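PDB 1VKE: carboxymuconolactone decarboxylase family protein from Thermotoga maritima, which probably takes part in the antioxidative response as an AhpD-like oxidoreductase with peroxiredoxin-type activity, although it carries the name of a decarboxylase family. Local coordinates for residues L53-K58 and V83-S88; M61-S66 and D73-H78; V68-D73 and S105-H110; H78-V83 and V115-E120. All blocks are in the same frame, centred on the assembly; numbering follows the deposited sequence. Where two conformers were deposited one is given.

Contact 1: residues L53-K58 and V83-S88; sequences LDVKTK and VQEGAS
Two carboxylates frame this surface contact. Over one face of the Glu-85 carboxylate lies the isopropyl group of Val-55, and at its OE2 end Arg-81 forms a salt bridge. Asp-54 OD1 accepts twice: Thr-57 N, nearly along the C-O axis, is 2.9 Å from Asp-54 OD1, and Thr-57 OG1, above the plane, is 2.6 Å from Asp-54 OD1. Asp-54 is thus the N-cap of helix 55-68, while Gly-86, with phi 85°, is the C-prime residue of a Schellman motif that ends helix 72-84. Val-55 and Glu-85 cross at about a right angle: Val-55 CG1, in the crowded position between N and C (chi1 61°), comes within 3.0 Å of Glu-85 OE1, a tight approach at a residue with two deposited conformers. Alongside, Lys-56 leaves its backbone with CG anti to N, then bends at chi3 (73°), so that Lys-56 CD rests 3.7 Å from Ala-87 CA. Its NZ pairs with Glu-91 and reaches Gly-86 O through one water. An alanine in place of Glu-85 would probably uncover Val-55 and cost Arg-81 one of its carboxylate partners. The contact is carbon against carboxylate plus the Lys-56 chain on Ala-87; since the polar ends turn outward to Arg-81, Glu-91 and a water, the join probably depends on packing and on charges balanced outside it.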
loop_
_atom_site.group_PDB
_atom_site.type_symbol
_atom_site.label_atom_id
_atom_site.label_comp_id
_atom_site.label_asym_id
_atom_site.label_seq_id
_atom_site.Cartn_x
_atom_site.Cartn_y
_atom_site.Cartn_z
ATOM N N LEU E 53 10.920 24.419 8.633
ATOM C CA LEU E 53 11.535 23.170 9.024
ATOM C C LEU E 53 12.892 23.021 8.350
ATOM O O LEU E 53 13.041 23.339 7.163
ATOM C CB LEU E 53 10.662 21.965 8.644
ATOM C CG LEU E 53 9.256 21.895 9.227
ATOM C CD1 LEU E 53 8.574 20.669 8.717
ATOM C CD2 LEU E 53 9.315 21.874 10.724
ATOM N N ASP E 54 13.877 22.591 9.123
ATOM C CA ASP E 54 15.224 22.480 8.614
ATOM C C ASP E 54 15.442 21.223 7.811
ATOM O O ASP E 54 14.565 20.334 7.757
ATOM C CB ASP E 54 16.290 22.654 9.697
ATOM C CG ASP E 54 16.385 21.525 10.699
ATOM O OD1 ASP E 54 15.795 20.442 10.568
ATOM O OD2 ASP E 54 17.127 21.671 11.703
ATOM N N VAL E 55 16.564 21.178 7.105
ATOM C CA VAL E 55 16.768 20.084 6.186
ATOM C C VAL E 55 16.854 18.732 6.908
ATOM O O VAL E 55 16.276 17.709 6.442
ATOM C CB VAL E 55 17.934 20.328 5.230
ATOM C CG1 VAL E 55 19.215 20.487 5.985
ATOM C CG2 VAL E 55 18.014 19.238 4.191
ATOM N N LYS E 56 17.521 18.689 8.063
ATOM C CA LYS E 56 17.598 17.407 8.771
ATOM C C LYS E 56 16.204 16.873 9.100
ATOM O O LYS E 56 15.882 15.677 8.866
ATOM C CB LYS E 56 18.423 17.531 10.049
ATOM C CG LYS E 56 18.602 16.206 10.749
ATOM C CD LYS E 56 19.622 16.282 11.870
ATOM C CE LYS E 56 19.136 17.015 13.048
ATOM N NZ LYS E 56 20.164 16.899 14.124
ATOM N N THR E 57 15.343 17.767 9.557
ATOM C CA THR E 57 13.976 17.423 9.904
ATOM C C THR E 57 13.226 16.911 8.691
ATOM O O THR E 57 12.519 15.887 8.773
ATOM C CB THR E 57 13.275 18.634 10.477
ATOM O OG1 THR E 57 13.898 19.015 11.730
ATOM C CG2 THR E 57 11.833 18.296 10.837
ATOM N N LYS E 58 13.330 17.644 7.575
ATOM C CA LYS E 58 12.594 17.236 6.356
ATOM C C LYS E 58 13.089 15.882 5.822
ATOM O O LYS E 58 12.278 15.022 5.392
ATOM C CB LYS E 58 12.639 18.327 5.286
ATOM C CG LYS E 58 11.882 19.578 5.643
ATOM C CD LYS E 58 11.772 20.516 4.468
ATOM C CE LYS E 58 11.029 21.793 4.817
ATOM N NZ LYS E 58 10.591 22.633 3.656
ATOM N N VAL E 83 22.291 11.313 7.029
ATOM C CA VAL E 83 23.714 11.237 7.440
ATOM C C VAL E 83 24.499 12.485 7.030
ATOM O O VAL E 83 25.233 13.104 7.847
ATOM C CB VAL E 83 24.373 9.946 6.871
ATOM C CG1 VAL E 83 25.888 9.943 7.015
ATOM C CG2 VAL E 83 23.758 8.724 7.560
ATOM N N GLN E 84 24.317 12.897 5.779
ATOM C CA GLN E 84 24.981 14.117 5.264
ATOM C C GLN E 84 24.652 15.357 6.090
ATOM O O GLN E 84 25.499 16.215 6.285
ATOM C CB GLN E 84 24.616 14.376 3.799
ATOM C CG GLN E 84 25.214 13.354 2.817
ATOM C CD GLN E 84 24.804 13.588 1.364
ATOM O OE1 GLN E 84 23.682 14.018 1.091
ATOM N NE2 GLN E 84 25.725 13.313 0.431
ATOM N N GLU E 85 23.418 15.435 6.562
ATOM C CA GLU E 85 22.935 16.562 7.343
ATOM C C GLU E 85 23.181 16.403 8.843
ATOM O O GLU E 85 22.684 17.203 9.645
ATOM C CB GLU E 85 21.453 16.792 7.072
ATOM C CG GLU E 85 21.118 17.212 5.664
ATOM C CD GLU E 85 21.706 18.565 5.262
ATOM O OE1 GLU E 85 22.025 19.402 6.146
ATOM O OE2 GLU E 85 21.823 18.777 4.042
ATOM N N GLY E 86 23.968 15.398 9.224
ATOM C CA GLY E 86 24.473 15.300 10.595
ATOM C C GLY E 86 23.519 14.623 11.562
ATOM O O GLY E 86 23.679 14.747 12.771
ATOM N N ALA E 87 22.526 13.890 11.050
ATOM C CA ALA E 87 21.658 13.135 11.946
ATOM C C ALA E 87 22.445 12.041 12.646
ATOM O O ALA E 87 23.300 11.422 12.019
ATOM C CB ALA E 87 20.482 12.526 11.211
ATOM N N SER E 88 22.139 11.810 13.920
ATOM C CA SER E 88 22.753 10.702 14.690
ATOM C C SER E 88 22.001 9.412 14.493
ATOM O O SER E 88 20.824 9.415 14.117
ATOM C CB SER E 88 22.765 11.035 16.175
ATOM O OG SER E 88 21.451 11.016 16.712
HETATM O O HOH W 1 22.251 15.184 15.337
#

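Contact 2: residues M61-S66 and D73-H78; sequences MGLVAS and DCIRYH
Gly-62 O is the best-held polar atom here, gripped by two bonds from a single residue: Ser-66 N, the regular helical donor, at 2.9 Å, and Ser-66 OG at 2.7 Å, which comes in from above the carbonyl plane. The segments are facing turns of an antiparallel helical hairpin, their axes 8.5 Å apart at 164°, and the spacing of Glu-59, Cys-71, Cys-74 and His-78 matches the E-X11-C-X2-C-X3-H signature of AhpD-like proteins. Cys-74 is disulfide-bonded to Cys-71, consistent with a redox site. The His-78 ring is sandwiched: Gly-62 CA sits over the centre of one face in a CH-pi contact, 3.8 Å from the centroid, and Tyr-77 CD2 lies over the opposite face. A beta carbon at Gly-62 would run into the imidazole, so the glycine lets the ring lie flat on the helix backbone. Glu-59, hydrogen-bonded to His-78 ND1 through OE1, fixes the ring's rotation and would be expected to polarise it and raise its basicity; an unidentified molecule, probably from the crystallisation liquor, hydrogen-bonds to both His-78 NE2 and Ser-66 OG, which may mark a pocket. On the inner side Leu-63, with CG anti to its backbone N, crosses Ile-75 obliquely, and helix 89-103 packs against this leucine. Beside the disulfide the packing is close: Ser-66 OG is 3.3 Å from Cys-74 CB and equally 3.3 Å from His-78 CD2.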
loop_
_atom_site.group_PDB
_atom_site.type_symbol
_atom_site.label_atom_id
_atom_site.label_comp_id
_atom_site.label_asym_id
_atom_site.label_seq_id
_atom_site.Cartn_x
_atom_site.Cartn_y
_atom_site.Cartn_z
ATOM N N MET E 61 11.654 13.188 7.904
ATOM C CA MET E 61 10.273 12.947 7.448
ATOM C C MET E 61 10.202 12.135 6.173
ATOM O O MET E 61 9.356 11.247 6.059
ATOM C CB MET E 61 9.526 14.280 7.271
ATOM C CG MET E 61 9.332 15.021 8.568
ATOM S SD MET E 61 8.700 16.702 8.259
ATOM C CE MET E 61 8.365 17.117 9.957
ATOM N N GLY E 62 11.082 12.425 5.218
ATOM C CA GLY E 62 11.169 11.633 4.016
ATOM C C GLY E 62 11.445 10.158 4.382
ATOM O O GLY E 62 10.921 9.198 3.771
ATOM N N LEU E 63 12.331 9.962 5.353
ATOM C CA LEU E 63 12.695 8.598 5.799
ATOM C C LEU E 63 11.480 7.882 6.384
ATOM O O LEU E 63 11.194 6.703 6.047
ATOM C CB LEU E 63 13.827 8.655 6.830
ATOM C CG LEU E 63 14.283 7.328 7.424
ATOM C CD1 LEU E 63 14.808 6.411 6.372
ATOM C CD2 LEU E 63 15.381 7.550 8.452
ATOM N N VAL E 64 10.754 8.562 7.264
ATOM C CA VAL E 64 9.552 7.982 7.863
ATOM C C VAL E 64 8.550 7.605 6.764
ATOM O O VAL E 64 8.021 6.482 6.759
ATOM C CB VAL E 64 8.923 8.943 8.916
ATOM C CG1 VAL E 64 7.538 8.461 9.355
ATOM C CG2 VAL E 64 9.871 9.023 10.105
ATOM N N ALA E 65 8.258 8.552 5.857
ATOM C CA ALA E 65 7.256 8.303 4.811
ATOM C C ALA E 65 7.696 7.113 3.939
ATOM O O ALA E 65 6.863 6.234 3.624
ATOM C CB ALA E 65 7.056 9.525 3.954
ATOM N N SER E 66 8.961 7.082 3.558
ATOM C CA SER E 66 9.510 6.029 2.670
ATOM C C SER E 66 9.504 4.675 3.355
ATOM O O SER E 66 9.371 3.667 2.698
ATOM C CB SER E 66 10.966 6.391 2.301
ATOM O OG SER E 66 11.016 7.623 1.572
ATOM N N ASP E 73 14.591 1.908 -2.200
ATOM C CA ASP E 73 15.493 2.909 -2.796
ATOM C C ASP E 73 15.215 4.287 -2.193
ATOM O O ASP E 73 16.137 5.110 -2.057
ATOM C CB ASP E 73 15.268 3.019 -4.297
ATOM C CG ASP E 73 16.044 2.025 -5.087
ATOM O OD1 ASP E 73 16.867 1.274 -4.525
ATOM O OD2 ASP E 73 15.822 1.927 -6.308
ATOM N N CYS E 74 13.962 4.580 -1.829
ATOM C CA CYS E 74 13.622 5.867 -1.219
ATOM C C CYS E 74 14.216 5.944 0.196
ATOM O O CYS E 74 14.760 6.978 0.639
ATOM C CB CYS E 74 12.116 6.063 -1.073
ATOM S SG CYS E 74 11.176 5.774 -2.592
ATOM N N ILE E 75 14.120 4.830 0.918
ATOM C CA ILE E 75 14.721 4.733 2.255
ATOM C C ILE E 75 16.227 5.026 2.183
ATOM O O ILE E 75 16.805 5.823 2.968
ATOM C CB ILE E 75 14.503 3.315 2.864
ATOM C CG1 ILE E 75 13.022 3.140 3.201
ATOM C CG2 ILE E 75 15.389 3.134 4.146
ATOM C CD1 ILE E 75 12.643 1.744 3.577
ATOM N N ARG E 76 16.884 4.359 1.239
ATOM C CA ARG E 76 18.332 4.565 1.033
ATOM C C ARG E 76 18.702 6.031 0.748
ATOM O O ARG E 76 19.625 6.582 1.348
ATOM C CB ARG E 76 18.863 3.676 -0.082
ATOM C CG ARG E 76 18.997 2.221 0.267
ATOM C CD ARG E 76 19.395 1.349 -0.980
ATOM N NE ARG E 76 19.143 -0.078 -0.751
ATOM C CZ ARG E 76 18.285 -0.861 -1.442
ATOM N NH1 ARG E 76 17.541 -0.386 -2.441
ATOM N NH2 ARG E 76 18.174 -2.150 -1.120
ATOM N N TYR E 77 17.948 6.665 -0.147
ATOM C CA TYR E 77 18.169 8.032 -0.527
ATOM C C TYR E 77 18.075 8.912 0.721
ATOM O O TYR E 77 18.957 9.713 1.022
ATOM C CB TYR E 77 17.119 8.535 -1.576
ATOM C CG TYR E 77 17.292 10.012 -1.820
ATOM C CD1 TYR E 77 18.226 10.488 -2.718
ATOM C CD2 TYR E 77 16.477 10.945 -1.168
ATOM C CE1 TYR E 77 18.428 11.876 -2.883
ATOM C CE2 TYR E 77 16.681 12.319 -1.335
ATOM C CZ TYR E 77 17.643 12.759 -2.202
ATOM O OH TYR E 77 17.848 14.110 -2.414
ATOM N N HIS E 78 16.981 8.786 1.473
ATOM C CA HIS E 78 16.840 9.670 2.666
ATOM C C HIS E 78 17.838 9.364 3.778
ATOM O O HIS E 78 18.222 10.270 4.528
ATOM C CB HIS E 78 15.403 9.656 3.145
ATOM C CG HIS E 78 14.493 10.321 2.181
ATOM N ND1 HIS E 78 14.512 11.685 1.941
ATOM C CD2 HIS E 78 13.536 9.813 1.370
ATOM C CE1 HIS E 78 13.625 11.963 1.004
ATOM N NE2 HIS E 78 12.993 10.850 0.665
#

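Contact 3: residues V68-D73 and S105-H110; sequences VLRCDD and SIVIPH
The imidazole of His-110 stands between two residues that meet it in different ways, Arg-70 over one face and Asp-72 at the edge. The edge contact is a His-carboxylate hydrogen bond: His-110 ND1 donates its N-H to Asp-72 OD1 at 2.6 Å, nearly straight (162°). OD1 lies close to the ring plane but is itself approached from above the carboxylate, the two planes being 36° apart. Arg-70 closes helix 55-68 with a Schellman motif and Cys-71 occupies the N-cap position of helix 72-84, so the contact ties the turn between these helices to the start of helix 108-127. Asp-72 lies inside the CXXC motif, which places the contact beside the probable redox site. Arg-70 lays its aliphatic part across the ring obliquely, with CB 3.8 Å from the centroid as a CH-pi partner. A bend at chi3 then turns the guanidinium well away from coplanarity, with Ile-106 over one of its faces, to where NH2 hydrogen-bonds to Leu-69 O of a neighbouring subunit. The Asp-72 carboxylate would be expected to polarise the imidazole, an effect that Arg-113, paired with OD2, and the nearby Arg-70 probably moderate. A leucine here in place of His-110, lacking both ring nitrogens, would probably loosen the turn carrying Asp-72 and Arg-70 from helix 108-127. At the far edge one water lies 3.0 Å from His-110 NE2, 3.1 Å from Arg-70 NH1 and 2.8 Å from Ile-106 O.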
loop_
_atom_site.group_PDB
_atom_site.type_symbol
_atom_site.label_atom_id
_atom_site.label_comp_id
_atom_site.label_asym_id
_atom_site.label_seq_id
_atom_site.Cartn_x
_atom_site.Cartn_y
_atom_site.Cartn_z
ATOM N N VAL E 68 7.271 3.634 5.978
ATOM C CA VAL E 68 5.937 3.107 6.158
ATOM C C VAL E 68 5.329 2.671 4.810
ATOM O O VAL E 68 4.438 1.785 4.755
ATOM C CB VAL E 68 4.931 4.069 6.876
ATOM C CG1 VAL E 68 5.408 4.383 8.257
ATOM C CG2 VAL E 68 4.649 5.301 6.071
ATOM N N LEU E 69 5.783 3.317 3.711
ATOM C CA LEU E 69 5.358 2.927 2.363
ATOM C C LEU E 69 6.254 1.833 1.721
ATOM O O LEU E 69 5.991 1.406 0.585
ATOM C CB LEU E 69 5.280 4.143 1.439
ATOM C CG LEU E 69 4.202 5.178 1.789
ATOM C CD1 LEU E 69 4.436 6.454 0.995
ATOM C CD2 LEU E 69 2.799 4.661 1.566
ATOM N N ARG E 70 7.285 1.411 2.441
ATOM C CA ARG E 70 8.088 0.255 2.097
ATOM C C ARG E 70 8.782 0.402 0.740
ATOM O O ARG E 70 8.693 -0.490 -0.105
ATOM C CB ARG E 70 7.232 -1.006 2.164
ATOM C CG ARG E 70 6.887 -1.380 3.549
ATOM C CD ARG E 70 6.202 -2.728 3.639
ATOM N NE ARG E 70 4.828 -2.695 3.185
ATOM C CZ ARG E 70 4.194 -3.689 2.503
ATOM N NH1 ARG E 70 4.807 -4.777 2.042
ATOM N NH2 ARG E 70 2.945 -3.505 2.228
ATOM N N CYS E 71 9.451 1.539 0.538
ATOM C CA CYS E 71 10.259 1.782 -0.681
ATOM C C CYS E 71 11.733 1.777 -0.352
ATOM O O CYS E 71 12.249 2.753 0.184
ATOM C CB CYS E 71 9.885 3.156 -1.242
ATOM S SG CYS E 71 10.875 3.617 -2.737
ATOM N N ASP E 72 12.426 0.677 -0.686
ATOM C CA ASP E 72 13.819 0.561 -0.323
ATOM C C ASP E 72 14.729 1.612 -0.910
ATOM O O ASP E 72 15.606 2.130 -0.222
ATOM C CB ASP E 72 14.328 -0.830 -0.650
ATOM C CG ASP E 72 13.780 -1.873 0.311
ATOM O OD1 ASP E 72 13.534 -1.558 1.496
ATOM O OD2 ASP E 72 13.511 -3.004 -0.059
ATOM N N ASP E 73 14.591 1.908 -2.200
ATOM C CA ASP E 73 15.493 2.909 -2.796
ATOM C C ASP E 73 15.215 4.287 -2.193
ATOM O O ASP E 73 16.137 5.110 -2.057
ATOM C CB ASP E 73 15.268 3.019 -4.297
ATOM C CG ASP E 73 16.044 2.025 -5.087
ATOM O OD1 ASP E 73 16.867 1.274 -4.525
ATOM O OD2 ASP E 73 15.822 1.927 -6.308
ATOM N N SER E 105 4.458 -4.793 11.303
ATOM C CA SER E 105 5.563 -5.739 11.118
ATOM C C SER E 105 5.930 -6.033 9.675
ATOM O O SER E 105 7.043 -6.488 9.417
ATOM C CB SER E 105 5.286 -7.053 11.876
ATOM O OG SER E 105 4.298 -7.805 11.241
ATOM N N ILE E 106 5.038 -5.745 8.708
ATOM C CA ILE E 106 5.449 -5.842 7.288
ATOM C C ILE E 106 6.568 -4.869 6.970
ATOM O O ILE E 106 7.228 -4.998 5.953
ATOM C CB ILE E 106 4.264 -5.670 6.244
ATOM C CG1 ILE E 106 3.223 -4.779 6.790
ATOM C CG2 ILE E 106 3.565 -6.980 5.871
ATOM C CD1 ILE E 106 3.622 -3.572 6.793
ATOM N N VAL E 107 6.837 -3.881 7.852
ATOM C CA VAL E 107 7.981 -2.974 7.666
ATOM C C VAL E 107 9.302 -3.591 8.051
ATOM O O VAL E 107 10.360 -3.098 7.638
ATOM C CB VAL E 107 7.793 -1.533 8.223
ATOM C CG1 VAL E 107 6.418 -0.987 7.831
ATOM C CG2 VAL E 107 8.010 -1.479 9.637
ATOM N N ILE E 108 9.270 -4.640 8.850
ATOM C CA ILE E 108 10.494 -5.201 9.400
ATOM C C ILE E 108 11.602 -5.500 8.373
ATOM O O ILE E 108 12.751 -5.080 8.606
ATOM C CB ILE E 108 10.222 -6.387 10.371
ATOM C CG1 ILE E 108 9.576 -5.843 11.652
ATOM C CG2 ILE E 108 11.531 -7.074 10.735
ATOM C CD1 ILE E 108 9.195 -6.879 12.671
ATOM N N PRO E 109 11.302 -6.171 7.258
ATOM C CA PRO E 109 12.344 -6.469 6.275
ATOM C C PRO E 109 13.008 -5.180 5.766
ATOM O O PRO E 109 14.213 -5.142 5.519
ATOM C CB PRO E 109 11.566 -7.205 5.172
ATOM C CG PRO E 109 10.512 -7.915 5.964
ATOM C CD PRO E 109 10.022 -6.828 6.884
ATOM N N HIS E 110 12.232 -4.119 5.630
ATOM C CA HIS E 110 12.763 -2.850 5.178
ATOM C C HIS E 110 13.588 -2.166 6.230
ATOM O O HIS E 110 14.594 -1.548 5.915
ATOM C CB HIS E 110 11.621 -1.942 4.717
ATOM C CG HIS E 110 10.870 -2.551 3.599
ATOM N ND1 HIS E 110 11.270 -2.443 2.291
ATOM C CD2 HIS E 110 9.801 -3.379 3.604
ATOM C CE1 HIS E 110 10.434 -3.129 1.525
ATOM N NE2 HIS E 110 9.566 -3.749 2.303
HETATM O O HOH W 2 7.450 -5.664 3.287
HETATM O O HOH W 3 7.674 -5.090 0.767
HETATM O O HOH W 4 15.247 -0.467 3.402
#

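Contact 4: residues H78-V83 and V115-E120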
loop_
_atom_site.group_PDB
_atom_site.type_symbol
_atom_site.label_atom_id
_atom_site.label_comp_id
_atom_site.label_asym_id
_atom_site.label_seq_id
_atom_site.Cartn_x
_atom_site.Cartn_y
_atom_site.Cartn_z
ATOM N N HIS E 78 16.981 8.786 1.473
ATOM C CA HIS E 78 16.840 9.670 2.666
ATOM C C HIS E 78 17.838 9.364 3.778
ATOM O O HIS E 78 18.222 10.270 4.528
ATOM C CB HIS E 78 15.403 9.656 3.145
ATOM C CG HIS E 78 14.493 10.321 2.181
ATOM N ND1 HIS E 78 14.512 11.685 1.941
ATOM C CD2 HIS E 78 13.536 9.813 1.370
ATOM C CE1 HIS E 78 13.625 11.963 1.004
ATOM N NE2 HIS E 78 12.993 10.850 0.665
ATOM N N LEU E 79 18.266 8.115 3.904
ATOM C CA LEU E 79 19.321 7.797 4.866
ATOM C C LEU E 79 20.583 8.526 4.486
ATOM O O LEU E 79 21.283 9.088 5.345
ATOM C CB LEU E 79 19.629 6.284 4.934
ATOM C CG LEU E 79 18.707 5.455 5.825
ATOM C CD1 LEU E 79 18.957 3.947 5.632
ATOM C CD2 LEU E 79 18.841 5.852 7.312
ATOM N N VAL E 80 20.956 8.496 3.208
ATOM C CA VAL E 80 22.170 9.258 2.811
ATOM C C VAL E 80 22.041 10.731 3.235
ATOM O O VAL E 80 22.956 11.321 3.814
ATOM C CB VAL E 80 22.455 9.142 1.289
ATOM C CG1 VAL E 80 23.586 10.016 0.854
ATOM C CG2 VAL E 80 22.726 7.701 0.935
ATOM N N ARG E 81 20.893 11.333 2.904
ATOM C CA ARG E 81 20.718 12.759 3.169
ATOM C C ARG E 81 20.722 13.012 4.673
ATOM O O ARG E 81 21.297 14.016 5.146
ATOM C CB ARG E 81 19.371 13.203 2.611
ATOM C CG ARG E 81 19.295 13.205 1.114
ATOM C CD ARG E 81 20.105 14.323 0.489
ATOM N NE ARG E 81 19.638 15.623 1.011
ATOM C CZ ARG E 81 20.367 16.476 1.739
ATOM N NH1 ARG E 81 21.640 16.238 2.008
ATOM N NH2 ARG E 81 19.810 17.601 2.164
ATOM N N CYS E 82 20.081 12.129 5.458
ATOM C CA CYS E 82 20.085 12.299 6.937
ATOM C C CYS E 82 21.529 12.275 7.483
ATOM O O CYS E 82 21.930 13.095 8.315
ATOM C CB CYS E 82 19.299 11.208 7.627
ATOM S SG CYS E 82 17.476 11.392 7.417
ATOM N N VAL E 83 22.291 11.313 7.029
ATOM C CA VAL E 83 23.714 11.237 7.440
ATOM C C VAL E 83 24.499 12.485 7.030
ATOM O O VAL E 83 25.233 13.104 7.847
ATOM C CB VAL E 83 24.373 9.946 6.871
ATOM C CG1 VAL E 83 25.888 9.943 7.015
ATOM C CG2 VAL E 83 23.758 8.724 7.560
ATOM N N VAL E 115 18.899 -0.523 8.392
ATOM C CA VAL E 115 19.950 -0.552 9.413
ATOM C C VAL E 115 21.257 -1.013 8.803
ATOM O O VAL E 115 22.318 -0.423 9.081
ATOM C CB VAL E 115 19.523 -1.387 10.636
ATOM C CG1 VAL E 115 20.728 -1.647 11.547
ATOM C CG2 VAL E 115 18.459 -0.591 11.402
ATOM N N GLY E 116 21.185 -1.976 7.915
ATOM C CA GLY E 116 22.353 -2.461 7.183
ATOM C C GLY E 116 23.023 -1.402 6.328
ATOM O O GLY E 116 24.261 -1.244 6.327
ATOM N N PHE E 117 22.198 -0.627 5.641
ATOM C CA PHE E 117 22.676 0.441 4.821
ATOM C C PHE E 117 23.279 1.550 5.656
ATOM O O PHE E 117 24.340 2.068 5.325
ATOM C CB PHE E 117 21.557 0.985 3.965
ATOM C CG PHE E 117 22.023 1.906 2.903
ATOM C CD1 PHE E 117 22.878 1.461 1.903
ATOM C CD2 PHE E 117 21.649 3.225 2.909
ATOM C CE1 PHE E 117 23.334 2.330 0.914
ATOM C CE2 PHE E 117 22.086 4.098 1.911
ATOM C CZ PHE E 117 22.923 3.652 0.917
ATOM N N LEU E 118 22.629 1.896 6.759
ATOM C CA LEU E 118 23.181 2.907 7.669
ATOM C C LEU E 118 24.566 2.465 8.163
ATOM O O LEU E 118 25.511 3.272 8.225
ATOM C CB LEU E 118 22.243 3.132 8.827
ATOM C CG LEU E 118 22.673 4.129 9.901
ATOM C CD1 LEU E 118 22.895 5.498 9.306
ATOM C CD2 LEU E 118 21.658 4.183 11.019
ATOM N N GLU E 119 24.704 1.181 8.466
ATOM C CA GLU E 119 26.025 0.661 8.914
ATOM C C GLU E 119 27.070 0.851 7.841
ATOM O O GLU E 119 28.237 1.229 8.157
ATOM C CB GLU E 119 25.898 -0.773 9.383
ATOM C CG GLU E 119 25.255 -0.766 10.754
ATOM C CD GLU E 119 24.899 -2.136 11.299
ATOM O OE1 GLU E 119 25.146 -3.143 10.608
ATOM O OE2 GLU E 119 24.358 -2.177 12.438
ATOM N N GLU E 120 26.697 0.611 6.585
ATOM C CA GLU E 120 27.612 0.839 5.463
ATOM C C GLU E 120 28.042 2.309 5.372
ATOM O O GLU E 120 29.240 2.608 5.186
ATOM C CB GLU E 120 26.956 0.407 4.147
ATOM C CG GLU E 120 27.881 0.450 2.946
ATOM C CD GLU E 120 27.176 0.032 1.647
ATOM O OE1 GLU E 120 26.093 -0.634 1.730
ATOM O OE2 GLU E 120 27.710 0.379 0.559
#
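Aliphatic-aromatic contacts come first, and both are made at the edge of the Phe-117 ring. The phenyl group, swung out with CG anti to its backbone N (chi1 -169°), pushes one side of its rim between neighbouring residues of helix 72-84: Leu-79 CD1 lies in the ring plane, 3.9 Å from Phe-117 CD2, and Val-80 CG2 is 3.8 Å from Phe-117 CE2. Leu-79 and the phenylalanine slide past each other in opposite directions, whereas the Val-80 side chain meets that of Phe-117 at an oblique angle, at the rim. These turns belong to the all-helical bundle of the AhpD-like fold, in which segments 78-83 and 115-120 run at 42° to each other, their axes 10.3 Å apart. A purely aliphatic contact follows one turn further along: Val-83 CG2, placed beside its own backbone N, touches Leu-118 CD1 at 3.8 Å. Leu-118 has CG anti to its N, and its side chain also packs on Asp-89, Ile-92 and Phe-93 of helix 89-103. Polar links run within each helix and none passes between the segments; Cys-82 N bonds to His-78 O at 2.8 Å, and Glu-119 N to Val-115 O at 2.9 Å. Beyond Val-80 and Val-83, Ile-131 of the C-terminal tail packs against both valines.

Overall arrangement
From the N terminus, helix 55-68 opens contact 1 at its first turn and contact 2 further along. Helix 72-84 turns back and closes contact 2, then at its end contact 1, so contact 2 is nested within the loop of contact 1. Contact 3 opens in the turn between these helices and contact 4 on the second half of helix 72-84; both wait for helix 108-127, closing in that order. Contact 3 therefore crosses 1, 2 and 4, contact 4 also crosses 1, and 2 and 4 follow in series. Helix 72-84 takes part in all four. Contacts 1, 2 and 3 also border neighbouring subunits, whereas contact 4 touches no other chain of the assembly.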